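Local coordinates for protein phosphoserine aminotransferase (Bacillus alcalophilus, PDB 1W23) that catalyses the reversible, pyridoxal-phosphate-dependent transfer of an amino group between phosphoserine and 2-oxoglutarate, the second step of serine synthesis from 3-phosphoglycerate, at residues Q79-G91 with L212-Y226. Numbering follows the deposited sequence.
Sequences QFTMLPMNLLTKG and LLNTKVEQVPTMLQY
Tyr226 and Asn86 meet because both first torsions set CG beside the backbone N (chi1 -67° and -75°), carrying the tyrosine ring on to helix 75-87 and the asparagine amide obliquely against its CD1 side, with Asn86 CG 3.3 Å from Tyr226 CD1. The ring is a knob in a hole formed by Gln79, Met82, Leu83 and Asn86, residues i, i+3, i+4 and i+7 of one helical face. At its far end Tyr226 OH donates to Gln79 OE1 at 2.6 Å, the acceptor lying at the ring edge; the glutamine chain, bent at chi2, delivers it there. Met82 CE lies over one face, 3.9 Å from the centroid of the Tyr226 ring, a CH-pi contact accompanied by an oblique Met-aromatic approach of SD.

The Asn86 amide ties the 212-226 backbone to the helix. Asn86 ND2 donates to Leu224 O at 2.8 Å (167° at the hydrogen), in the carbonyl plane, and to Met82 O one turn back, so two bonds fix the amide plane. Tyr226 N reaches Asn86 OD1 at 3.0 Å from above its carbonyl plane, and a water 2.8 Å from Asn86 OD1 bridges it to Thr215 O. The backbone on both sides of Gln225, the N-cap of helix 226-231, is thereby anchored.

Apolar contacts flank this polar centre: Met85 SD packs on Leu224 CD1 at 3.9 Å (Met82 and Met85 each have a second modelled conformer), and Leu87 CD2 meets Leu213 CD2 at 3.6 Å. Phe80, on the same helix, touches the pyridoxal phosphate, and Met223 packs on cofactor-binding Asn237. Leu83 and Leu87 also pack on Tyr144 of strand 142-148, Gln79 and Tyr226 on Met189 of strand 189-193; Pro221 packs on Thr81 of the second subunit. The contact thus links helix 75-87, the central sheet and the dimer interface.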
loop_
_atom_site.group_PDB
_atom_site.type_symbol
_atom_site.label_atom_id
_atom_site.label_comp_id
_atom_site.label_asym_id
_atom_site.label_seq_id
_atom_site.Cartn_x
_atom_site.Cartn_y
_atom_site.Cartn_z
ATOM N N GLN A 79 3.798 2.637 11.123
ATOM C CA GLN A 79 5.025 2.545 11.897
ATOM C C GLN A 79 4.870 3.151 13.284
ATOM O O GLN A 79 5.557 2.680 14.208
ATOM C CB GLN A 79 6.181 3.238 11.137
ATOM C CG GLN A 79 6.506 2.568 9.806
ATOM C CD GLN A 79 6.808 1.084 10.046
ATOM O OE1 GLN A 79 7.764 0.790 10.804
ATOM N NE2 GLN A 79 6.045 0.207 9.447
ATOM N N PHE A 80 4.009 4.124 13.466
ATOM C CA PHE A 80 3.779 4.663 14.806
ATOM C C PHE A 80 3.381 3.599 15.799
ATOM O O PHE A 80 3.738 3.686 16.972
ATOM C CB PHE A 80 2.699 5.741 14.803
ATOM C CG PHE A 80 2.985 7.008 13.984
ATOM C CD1 PHE A 80 1.933 7.820 13.642
ATOM C CD2 PHE A 80 4.274 7.377 13.628
ATOM C CE1 PHE A 80 2.138 9.014 12.954
ATOM C CE2 PHE A 80 4.487 8.557 12.939
ATOM C CZ PHE A 80 3.439 9.379 12.649
ATOM N N THR A 81 2.615 2.597 15.373
ATOM C CA THR A 81 2.249 1.466 16.258
ATOM C C THR A 81 3.203 0.287 16.107
ATOM O O THR A 81 3.550 -0.378 17.105
ATOM C CB THR A 81 0.777 1.077 16.071
ATOM O OG1 THR A 81 0.433 0.170 17.162
ATOM C CG2 THR A 81 0.435 0.398 14.781
ATOM N N MET A 82 3.722 -0.033 14.903
ATOM C CA MET A 82 4.586 -1.182 14.744
ATOM C C MET A 82 5.851 -1.042 15.554
ATOM O O MET A 82 6.338 -2.007 16.129
ATOM C CB MET A 82 4.797 -1.404 13.239
ATOM C CG MET A 82 5.392 -2.730 12.890
ATOM S SD MET A 82 5.430 -2.953 11.115
ATOM C CE MET A 82 6.415 -4.410 10.892
ATOM N N LEU A 83 6.404 0.168 15.635
ATOM C CA LEU A 83 7.650 0.375 16.407
ATOM C C LEU A 83 7.482 -0.001 17.862
ATOM O O LEU A 83 8.179 -0.905 18.363
ATOM C CB LEU A 83 8.148 1.813 16.190
ATOM C CG LEU A 83 9.139 2.333 17.315
ATOM C CD1 LEU A 83 10.446 1.631 17.179
ATOM C CD2 LEU A 83 9.268 3.842 17.300
ATOM N N PRO A 84 6.527 0.590 18.617
ATOM C CA PRO A 84 6.385 0.155 20.030
ATOM C C PRO A 84 5.917 -1.281 20.150
ATOM O O PRO A 84 6.284 -1.974 21.094
ATOM C CB PRO A 84 5.408 1.179 20.599
ATOM C CG PRO A 84 4.668 1.749 19.398
ATOM C CD PRO A 84 5.724 1.782 18.350
ATOM N N MET A 85 5.115 -1.782 19.207
ATOM C CA MET A 85 4.725 -3.212 19.306
ATOM C C MET A 85 5.928 -4.141 19.314
ATOM O O MET A 85 5.926 -5.175 19.940
ATOM C CB MET A 85 3.948 -3.717 18.086
ATOM C CG MET A 85 2.502 -3.339 18.143
ATOM S SD MET A 85 1.665 -3.994 16.703
ATOM C CE MET A 85 0.010 -3.401 17.021
ATOM N N ASN A 86 6.998 -3.771 18.624
ATOM C CA ASN A 86 8.183 -4.576 18.556
ATOM C C ASN A 86 9.206 -4.256 19.610
ATOM O O ASN A 86 9.882 -5.187 20.044
ATOM C CB ASN A 86 8.821 -4.488 17.148
ATOM C CG ASN A 86 8.073 -5.282 16.101
ATOM O OD1 ASN A 86 8.506 -6.381 15.714
ATOM N ND2 ASN A 86 6.922 -4.769 15.637
ATOM N N LEU A 87 9.367 -3.020 20.027
ATOM C CA LEU A 87 10.452 -2.638 20.922
ATOM C C LEU A 87 10.007 -2.185 22.311
ATOM O O LEU A 87 10.834 -2.161 23.239
ATOM C CB LEU A 87 11.296 -1.500 20.278
ATOM C CG LEU A 87 12.259 -1.849 19.156
ATOM C CD1 LEU A 87 13.038 -0.576 18.803
ATOM C CD2 LEU A 87 13.165 -3.039 19.517
ATOM N N LEU A 88 8.771 -1.793 22.501
ATOM C CA LEU A 88 8.346 -1.276 23.823
ATOM C C LEU A 88 7.912 -2.435 24.680
ATOM O O LEU A 88 6.733 -2.801 24.739
ATOM C CB LEU A 88 7.270 -0.204 23.602
ATOM C CG LEU A 88 6.789 0.502 24.875
ATOM C CD1 LEU A 88 7.930 1.001 25.712
ATOM C CD2 LEU A 88 5.838 1.653 24.565
ATOM N N THR A 89 8.855 -3.045 25.362
ATOM C CA THR A 89 8.618 -4.244 26.165
ATOM C C THR A 89 8.312 -3.856 27.599
ATOM O O THR A 89 8.549 -2.717 28.060
ATOM C CB THR A 89 9.856 -5.149 26.178
ATOM O OG1 THR A 89 10.941 -4.416 26.723
ATOM C CG2 THR A 89 10.261 -5.572 24.793
ATOM N N LYS A 90 7.767 -4.787 28.367
ATOM C CA LYS A 90 7.443 -4.529 29.751
ATOM C C LYS A 90 8.658 -4.037 30.522
ATOM O O LYS A 90 9.772 -4.593 30.444
ATOM C CB LYS A 90 6.975 -5.833 30.399
ATOM C CG LYS A 90 6.469 -5.688 31.801
ATOM C CD LYS A 90 5.852 -7.029 32.252
ATOM C CE LYS A 90 5.576 -6.929 33.739
ATOM N NZ LYS A 90 4.911 -8.161 34.248
ATOM N N GLY A 91 8.421 -2.969 31.283
ATOM C CA GLY A 91 9.536 -2.447 32.057
ATOM C C GLY A 91 10.344 -1.382 31.356
ATOM O O GLY A 91 11.208 -0.802 32.010
ATOM N N LEU A 212 18.764 -5.384 15.984
ATOM C CA LEU A 212 17.833 -4.777 16.905
ATOM C C LEU A 212 16.451 -5.385 16.743
ATOM O O LEU A 212 15.765 -5.385 17.734
ATOM C CB LEU A 212 17.697 -3.277 16.665
ATOM C CG LEU A 212 19.034 -2.647 17.054
ATOM C CD1 LEU A 212 18.965 -1.142 16.883
ATOM C CD2 LEU A 212 19.405 -3.066 18.478
ATOM N N LEU A 213 16.164 -5.813 15.525
ATOM C CA LEU A 213 14.753 -6.091 15.243
ATOM C C LEU A 213 14.459 -7.369 14.532
ATOM O O LEU A 213 13.265 -7.542 14.197
ATOM C CB LEU A 213 14.206 -4.940 14.348
ATOM C CG LEU A 213 13.805 -3.832 15.355
ATOM C CD1 LEU A 213 13.301 -2.594 14.667
ATOM C CD2 LEU A 213 12.805 -4.498 16.299
ATOM N N ASN A 214 15.446 -8.222 14.365
ATOM C CA ASN A 214 15.416 -9.500 13.686
ATOM C C ASN A 214 14.946 -10.673 14.550
ATOM O O ASN A 214 15.163 -11.759 13.968
ATOM C CB ASN A 214 16.825 -9.859 13.172
ATOM C CG ASN A 214 17.933 -10.006 14.208
ATOM O OD1 ASN A 214 17.774 -10.043 15.445
ATOM N ND2 ASN A 214 19.188 -10.104 13.727
ATOM N N THR A 215 14.390 -10.428 15.730
ATOM C CA THR A 215 13.941 -11.496 16.637
ATOM C C THR A 215 12.433 -11.464 16.857
ATOM O O THR A 215 11.742 -10.433 16.858
ATOM C CB THR A 215 14.567 -11.519 18.080
ATOM N N LYS A 216 11.915 -12.708 16.980
ATOM C CA LYS A 216 10.458 -12.784 17.182
ATOM C C LYS A 216 10.112 -12.116 18.519
ATOM O O LYS A 216 10.814 -12.232 19.518
ATOM C CB LYS A 216 9.906 -14.212 17.193
ATOM N N VAL A 217 9.033 -11.424 18.468
ATOM C CA VAL A 217 8.298 -10.856 19.575
ATOM C C VAL A 217 7.014 -11.651 19.696
ATOM O O VAL A 217 6.168 -11.595 18.759
ATOM C CB VAL A 217 8.035 -9.357 19.324
ATOM C CG1 VAL A 217 7.744 -8.684 20.651
ATOM C CG2 VAL A 217 9.276 -8.757 18.636
ATOM N N GLU A 218 7.003 -12.298 20.847
ATOM C CA GLU A 218 5.968 -13.183 21.327
ATOM C C GLU A 218 4.693 -12.354 21.284
ATOM O O GLU A 218 4.753 -11.205 21.766
ATOM C CB GLU A 218 6.324 -13.765 22.708
ATOM N N GLN A 219 3.700 -12.980 20.664
ATOM C CA GLN A 219 2.363 -12.426 20.759
ATOM C C GLN A 219 2.094 -11.295 19.776
ATOM O O GLN A 219 0.967 -10.765 19.780
ATOM C CB GLN A 219 2.076 -11.903 22.171
ATOM N N VAL A 220 3.047 -10.920 18.945
ATOM C CA VAL A 220 2.743 -9.911 17.926
ATOM C C VAL A 220 2.275 -10.583 16.633
ATOM O O VAL A 220 2.933 -11.545 16.202
ATOM C CB VAL A 220 3.986 -9.034 17.694
ATOM C CG1 VAL A 220 3.773 -8.070 16.528
ATOM C CG2 VAL A 220 4.311 -8.259 18.990
ATOM N N PRO A 221 1.178 -10.147 16.005
ATOM C CA PRO A 221 0.731 -10.745 14.743
ATOM C C PRO A 221 1.858 -10.802 13.721
ATOM O O PRO A 221 2.698 -9.887 13.627
ATOM C CB PRO A 221 -0.323 -9.792 14.288
ATOM C CG PRO A 221 -0.931 -9.336 15.593
ATOM C CD PRO A 221 0.276 -9.101 16.474
ATOM N N THR A 222 1.814 -11.825 12.856
ATOM C CA THR A 222 2.862 -12.067 11.875
ATOM C C THR A 222 3.204 -10.831 11.050
ATOM O O THR A 222 4.395 -10.465 10.872
ATOM C CB THR A 222 2.397 -13.230 10.950
ATOM O OG1 THR A 222 2.036 -14.365 11.740
ATOM C CG2 THR A 222 3.565 -13.614 10.070
ATOM N N MET A 223 2.188 -10.187 10.502
ATOM C CA MET A 223 2.411 -9.039 9.590
ATOM C C MET A 223 2.990 -7.857 10.345
ATOM O O MET A 223 3.536 -6.957 9.677
ATOM C CB MET A 223 1.101 -8.606 8.913
ATOM C CG MET A 223 0.718 -9.392 7.658
ATOM S SD MET A 223 1.868 -9.121 6.279
ATOM C CE MET A 223 1.495 -7.439 5.810
ATOM N N LEU A 224 2.878 -7.795 11.668
ATOM C CA LEU A 224 3.299 -6.657 12.476
ATOM C C LEU A 224 4.664 -6.858 13.117
ATOM O O LEU A 224 5.106 -5.944 13.839
ATOM C CB LEU A 224 2.237 -6.276 13.499
ATOM C CG LEU A 224 0.938 -5.728 12.842
ATOM C CD1 LEU A 224 -0.228 -5.781 13.793
ATOM C CD2 LEU A 224 1.204 -4.307 12.359
ATOM N N GLN A 225 5.319 -7.969 12.876
ATOM C CA GLN A 225 6.711 -8.225 13.312
ATOM C C GLN A 225 7.698 -7.715 12.311
ATOM O O GLN A 225 7.622 -8.125 11.156
ATOM C CB GLN A 225 6.964 -9.737 13.544
ATOM C CG GLN A 225 6.084 -10.326 14.592
ATOM C CD GLN A 225 6.550 -11.614 15.104
ATOM O OE1 GLN A 225 7.653 -12.054 14.777
ATOM N NE2 GLN A 225 5.696 -12.172 15.911
ATOM N N TYR A 226 8.654 -6.887 12.723
ATOM C CA TYR A 226 9.739 -6.578 11.765
ATOM C C TYR A 226 10.455 -7.851 11.306
ATOM O O TYR A 226 10.860 -7.934 10.137
ATOM C CB TYR A 226 10.761 -5.567 12.296
ATOM C CG TYR A 226 10.144 -4.206 12.486
ATOM C CD1 TYR A 226 9.815 -3.728 13.729
ATOM C CD2 TYR A 226 9.869 -3.387 11.400
ATOM C CE1 TYR A 226 9.238 -2.481 13.899
ATOM C CE2 TYR A 226 9.264 -2.143 11.562
ATOM C CZ TYR A 226 8.952 -1.679 12.828
ATOM O OH TYR A 226 8.363 -0.478 13.034
HETATM O O HOH W 1 10.147 -8.600 15.006
#